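PDB 1W55: bifunctional enzyme IspD/IspF from Campylobacter jejuni, which catalyses two steps of non-mevalonate isoprenoid biosynthesis, making 4-diphosphocytidyl-2-C-methyl-D-erythritol from CTP and methylerythritol phosphate, and methylerythritol cyclodiphosphate with release of CMP. Local coordinates for residues Ser42-Phe47 / Val100-Asn105; Gly246-His251 / Met355-Ser360. All blocks are in the same frame, centred on the assembly; numbering follows the deposited sequence.

Contact 1 of 2, residues Ser42-Phe47 / Val100-Asn105; sequences SSFYPF and VLVSKN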
loop_
_atom_site.group_PDB
_atom_site.type_symbol
_atom_site.label_atom_id
_atom_site.label_comp_id
_atom_site.label_asym_id
_atom_site.label_seq_id
_atom_site.Cartn_x
_atom_site.Cartn_y
_atom_site.Cartn_z
ATOM N N SER A 42 14.029 -26.280 0.790
ATOM C CA SER A 42 13.715 -27.405 -0.077
ATOM C C SER A 42 13.348 -26.960 -1.500
ATOM O O SER A 42 13.649 -27.667 -2.463
ATOM C CB SER A 42 12.593 -28.246 0.530
ATOM O OG SER A 42 12.068 -29.157 -0.425
ATOM N N SER A 43 12.719 -25.790 -1.618
ATOM C CA SER A 43 12.323 -25.234 -2.910
ATOM C C SER A 43 13.499 -24.761 -3.786
ATOM O O SER A 43 13.308 -24.484 -4.972
ATOM C CB SER A 43 11.321 -24.088 -2.716
ATOM O OG SER A 43 11.977 -22.870 -2.400
ATOM N N PHE A 44 14.703 -24.678 -3.210
ATOM C CA PHE A 44 15.866 -24.148 -3.930
ATOM C C PHE A 44 16.587 -25.192 -4.782
ATOM O O PHE A 44 17.329 -24.835 -5.698
ATOM C CB PHE A 44 16.885 -23.499 -2.971
ATOM C CG PHE A 44 16.375 -22.275 -2.255
ATOM C CD1 PHE A 44 17.026 -21.812 -1.120
ATOM C CD2 PHE A 44 15.239 -21.590 -2.706
ATOM C CE1 PHE A 44 16.562 -20.687 -0.432
ATOM C CE2 PHE A 44 14.770 -20.459 -2.041
ATOM C CZ PHE A 44 15.427 -20.009 -0.897
ATOM N N TYR A 45 16.369 -26.471 -4.483
ATOM C CA TYR A 45 17.236 -27.526 -4.999
ATOM C C TYR A 45 16.583 -28.893 -4.845
ATOM O O TYR A 45 15.879 -29.126 -3.866
ATOM C CB TYR A 45 18.573 -27.493 -4.254
ATOM C CG TYR A 45 19.653 -28.403 -4.803
ATOM C CD1 TYR A 45 20.503 -27.984 -5.828
ATOM C CD2 TYR A 45 19.836 -29.682 -4.282
ATOM C CE1 TYR A 45 21.500 -28.830 -6.326
ATOM C CE2 TYR A 45 20.821 -30.527 -4.773
ATOM C CZ TYR A 45 21.645 -30.098 -5.788
ATOM O OH TYR A 45 22.615 -30.955 -6.255
ATOM N N PRO A 46 16.803 -29.797 -5.803
ATOM C CA PRO A 46 16.276 -31.163 -5.690
ATOM C C PRO A 46 17.159 -32.050 -4.804
ATOM O O PRO A 46 17.848 -32.944 -5.314
ATOM C CB PRO A 46 16.262 -31.656 -7.146
ATOM C CG PRO A 46 17.364 -30.904 -7.815
ATOM C CD PRO A 46 17.521 -29.590 -7.075
ATOM N N PHE A 47 17.127 -31.804 -3.490
ATOM C CA PHE A 47 17.931 -32.572 -2.539
ATOM C C PHE A 47 17.601 -34.054 -2.610
ATOM O O PHE A 47 16.435 -34.428 -2.755
ATOM C CB PHE A 47 17.724 -32.071 -1.109
ATOM C CG PHE A 47 18.176 -30.656 -0.890
ATOM C CD1 PHE A 47 17.244 -29.614 -0.848
ATOM C CD2 PHE A 47 19.526 -30.362 -0.710
ATOM C CE1 PHE A 47 17.651 -28.296 -0.637
ATOM C CE2 PHE A 47 19.946 -29.054 -0.495
ATOM C CZ PHE A 47 19.010 -28.014 -0.454
ATOM N N VAL A 100 15.009 -18.344 9.011
ATOM C CA VAL A 100 13.782 -18.676 8.291
ATOM C C VAL A 100 13.727 -18.178 6.854
ATOM O O VAL A 100 13.274 -18.906 5.977
ATOM C CB VAL A 100 12.523 -18.212 9.071
ATOM C CG1 VAL A 100 11.285 -18.777 8.438
ATOM C CG2 VAL A 100 12.599 -18.675 10.498
ATOM N N LEU A 101 14.206 -16.963 6.617
ATOM C CA LEU A 101 14.014 -16.289 5.333
ATOM C C LEU A 101 15.229 -16.312 4.399
ATOM O O LEU A 101 15.419 -15.381 3.603
ATOM C CB LEU A 101 13.593 -14.837 5.566
ATOM C CG LEU A 101 12.261 -14.545 6.276
ATOM C CD1 LEU A 101 12.086 -13.036 6.452
ATOM C CD2 LEU A 101 11.074 -15.146 5.535
ATOM N N VAL A 102 16.036 -17.363 4.491
ATOM C CA VAL A 102 17.200 -17.528 3.622
ATOM C C VAL A 102 16.770 -17.412 2.162
ATOM O O VAL A 102 15.856 -18.115 1.726
ATOM C CB VAL A 102 17.902 -18.892 3.853
ATOM C CG1 VAL A 102 18.981 -19.108 2.812
ATOM C CG2 VAL A 102 18.500 -18.966 5.266
ATOM N N SER A 103 17.425 -16.516 1.426
ATOM C CA SER A 103 17.074 -16.219 0.033
ATOM C C SER A 103 17.679 -17.203 -0.963
ATOM O O SER A 103 18.718 -17.820 -0.698
ATOM C CB SER A 103 17.525 -14.801 -0.330
ATOM O OG SER A 103 18.890 -14.805 -0.719
ATOM N N LYS A 104 17.030 -17.325 -2.118
ATOM C CA LYS A 104 17.529 -18.135 -3.233
ATOM C C LYS A 104 18.888 -17.628 -3.715
ATOM O O LYS A 104 19.750 -18.399 -4.169
ATOM C CB LYS A 104 16.512 -18.104 -4.383
ATOM C CG LYS A 104 16.953 -18.795 -5.666
ATOM C CD LYS A 104 17.261 -20.264 -5.453
ATOM C CE LYS A 104 17.565 -20.937 -6.776
ATOM N NZ LYS A 104 16.857 -22.241 -6.840
ATOM N N ASN A 105 19.055 -16.319 -3.601
ATOM C CA ASN A 105 20.280 -15.626 -3.950
ATOM C C ASN A 105 21.480 -16.147 -3.159
ATOM O O ASN A 105 22.494 -16.530 -3.749
ATOM C CB ASN A 105 20.075 -14.140 -3.685
ATOM C CG ASN A 105 21.110 -13.283 -4.346
ATOM O OD1 ASN A 105 22.189 -13.063 -3.796
ATOM N ND2 ASN A 105 20.779 -12.760 -5.526
HETATM O O HOH W 1 13.847 -22.455 -7.212
#
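The ammonium group of Lys104 is gripped twice at the turn Ser42-Tyr45: NZ donates to the backbone O of Phe44 at 2.9 Å, and a water that accepts from NZ passes a second bond on to the carbonyl O of Ser43. NZ meets the Phe44 carbonyl well to the side, with a C=O...N angle of 117° and a tilt of 21° from the carbonyl plane. To reach it, the lysine chain bends at chi2 (60°) and runs back past the phenyl ring, the two side chains pointing in opposite directions, with CD 3.7 Å from Phe44 CD2. Lys104 CA sits over one face of the Phe44 ring in a CH-pi contact, 3.8 Å from its centroid. The type I turn runs on from the last residue of helix 33-42 in the GT-A-type cytidylyltransferase domain, and Lys104 opens helix 104-111 just past the N-cap Ser103, whose OG bonds Leu106 N and Glu186. Phe44 lies against the first turn of that helix, where Phe107 also meets its ring. At the edge of the ring, the O of Val102 lies near its plane, 3.3 Å from Phe44 CZ; this same oxygen accepts a hydrogen bond from Asn40 ND2. Val102 CG1 lies a looser 4.3 Å from Phe44 CE1.

Contact 2 of 2, residues Gly246-His251 / Met355-Ser360; sequences GDVLAH and MAVLSS
Helix 248-260 begins beside strand 354-365 with Leu249 and Val357 closest, their CA atoms 5.7 Å apart, and no hydrogen bond links the segments 246-251 and 355-360. Apolar side chains carry the packing. Val357 turns both methyls to the helix: CG2 comes within 3.8 Å of Leu249 N and 3.9 Å of Val248 CB, while CG1, anti to the backbone N (chi1 180°), leans on the CA and CG of Leu249. The Leu249 and Val357 side chains cross at a slant. Met355 reaches Val248 through its far end; its chain bends at chi3 (-113°) and brings the methyl CE to 3.5 Å from Val248 CG2, with CG also against that methyl. This is a helix-on-sheet layer of the IspF domain, in which the strand lies between strands 210-224 and 298-308, and Ile305 of the latter touches both Leu249 and Val357. The helix start is capped by Asp247, whose OD1 takes the N-H of Ala250 at 2.9 Å from above the carboxylate plane; the backbone N of Ala230 also donates to OD1 and that of Gly231 to OD2. Two residues past Leu249, His251 hydrogen-bonds through ND1 to His219, and both histidines belong, by similarity, to the divalent-metal site. The Val248 side chain lies against His219.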
loop_
_atom_site.group_PDB
_atom_site.type_symbol
_atom_site.label_atom_id
_atom_site.label_comp_id
_atom_site.label_asym_id
_atom_site.label_seq_id
_atom_site.Cartn_x
_atom_site.Cartn_y
_atom_site.Cartn_z
ATOM N N GLY A 246 -12.491 -34.508 42.007
ATOM C CA GLY A 246 -13.825 -34.693 41.442
ATOM C C GLY A 246 -14.381 -33.592 40.525
ATOM O O GLY A 246 -15.556 -33.614 40.157
ATOM N N ASP A 247 -13.547 -32.632 40.153
ATOM C CA ASP A 247 -13.977 -31.487 39.346
ATOM C C ASP A 247 -14.274 -31.894 37.892
ATOM O O ASP A 247 -13.399 -31.777 37.035
ATOM C CB ASP A 247 -12.868 -30.429 39.412
ATOM C CG ASP A 247 -13.337 -29.032 39.050
ATOM O OD1 ASP A 247 -14.220 -28.852 38.164
ATOM O OD2 ASP A 247 -12.815 -28.030 39.582
ATOM N N VAL A 248 -15.493 -32.382 37.622
ATOM C CA VAL A 248 -15.881 -32.796 36.261
ATOM C C VAL A 248 -15.781 -31.645 35.292
ATOM O O VAL A 248 -15.469 -31.847 34.125
ATOM C CB VAL A 248 -17.371 -33.173 36.053
ATOM C CG1 VAL A 248 -17.531 -34.557 35.407
ATOM C CG2 VAL A 248 -18.278 -32.871 37.223
ATOM N N LEU A 249 -16.117 -30.450 35.758
ATOM C CA LEU A 249 -16.019 -29.269 34.913
ATOM C C LEU A 249 -14.580 -29.083 34.401
ATOM O O LEU A 249 -14.347 -29.025 33.193
ATOM C CB LEU A 249 -16.553 -28.019 35.629
ATOM C CG LEU A 249 -16.680 -26.780 34.733
ATOM C CD1 LEU A 249 -17.712 -25.788 35.290
ATOM C CD2 LEU A 249 -15.326 -26.097 34.517
ATOM N N ALA A 250 -13.624 -28.994 35.320
ATOM C CA ALA A 250 -12.228 -28.791 34.948
ATOM C C ALA A 250 -11.765 -29.893 33.990
ATOM O O ALA A 250 -11.026 -29.634 33.047
ATOM C CB ALA A 250 -11.335 -28.743 36.201
ATOM N N HIS A 251 -12.231 -31.115 34.223
ATOM C CA HIS A 251 -11.836 -32.257 33.415
ATOM C C HIS A 251 -12.410 -32.171 32.006
ATOM O O HIS A 251 -11.704 -32.459 31.036
ATOM C CB HIS A 251 -12.240 -33.565 34.111
ATOM C CG HIS A 251 -11.588 -33.743 35.447
ATOM N ND1 HIS A 251 -12.120 -34.535 36.441
ATOM C CD2 HIS A 251 -10.457 -33.200 35.961
ATOM C CE1 HIS A 251 -11.342 -34.481 37.507
ATOM N NE2 HIS A 251 -10.324 -33.683 37.239
ATOM N N MET A 355 -23.323 -36.327 37.329
ATOM C CA MET A 355 -23.462 -35.104 36.553
ATOM C C MET A 355 -22.501 -35.067 35.365
ATOM O O MET A 355 -21.439 -35.709 35.382
ATOM C CB MET A 355 -23.370 -33.857 37.445
ATOM C CG MET A 355 -21.984 -33.409 37.848
ATOM S SD MET A 355 -22.012 -31.714 38.567
ATOM C CE MET A 355 -21.227 -30.934 37.486
ATOM N N ALA A 356 -22.882 -34.318 34.338
ATOM C CA ALA A 356 -22.064 -34.226 33.142
ATOM C C ALA A 356 -21.750 -32.773 32.811
ATOM O O ALA A 356 -22.479 -31.858 33.211
ATOM C CB ALA A 356 -22.761 -34.921 31.970
ATOM N N VAL A 357 -20.647 -32.564 32.098
ATOM C CA VAL A 357 -20.251 -31.231 31.667
ATOM C C VAL A 357 -19.853 -31.235 30.180
ATOM O O VAL A 357 -18.979 -32.001 29.759
ATOM C CB VAL A 357 -19.116 -30.647 32.545
ATOM C CG1 VAL A 357 -18.732 -29.267 32.050
ATOM C CG2 VAL A 357 -19.530 -30.593 34.053
ATOM N N LEU A 358 -20.525 -30.391 29.398
ATOM C CA LEU A 358 -20.164 -30.146 28.005
ATOM C C LEU A 358 -19.373 -28.839 27.902
ATOM O O LEU A 358 -19.830 -27.793 28.388
ATOM C CB LEU A 358 -21.422 -30.071 27.130
ATOM C CG LEU A 358 -21.211 -29.707 25.649
ATOM C CD1 LEU A 358 -20.510 -30.855 24.897
ATOM C CD2 LEU A 358 -22.539 -29.320 24.967
ATOM N N SER A 359 -18.205 -28.899 27.264
ATOM C CA SER A 359 -17.350 -27.734 27.040
ATOM C C SER A 359 -17.102 -27.489 25.558
ATOM O O SER A 359 -16.952 -28.437 24.789
ATOM C CB SER A 359 -15.986 -27.902 27.733
ATOM O OG SER A 359 -16.129 -28.096 29.128
ATOM N N SER A 360 -17.060 -26.210 25.172
ATOM C CA SER A 360 -16.630 -25.807 23.838
ATOM C C SER A 360 -15.583 -24.706 23.948
ATOM O O SER A 360 -15.699 -23.780 24.760
ATOM C CB SER A 360 -17.786 -25.302 22.965
ATOM O OG SER A 360 -18.888 -26.174 23.031
#

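In the fold
The two contacts illustrate how the chemistry at a helix start can differ with burial. Contact 1, in the cytidylyltransferase part, is partly buried and joins a turn to a helix start, mixing an aromatic ring with a charged amine and a water. In contact 2, in the cyclodiphosphate synthase part, all four touching residues are buried; it joins a helix to a central strand and rests on apolar side chains, with no hydrogen bond between the two segments. Each helix start carries a side-chain N-cap. No neighbouring subunit touches 42-47 or 100-105, whereas Leu358 of strand 354-365 packs on Leu358 of two other subunits. The contacts share no element, and their centres are about 48 Å apart.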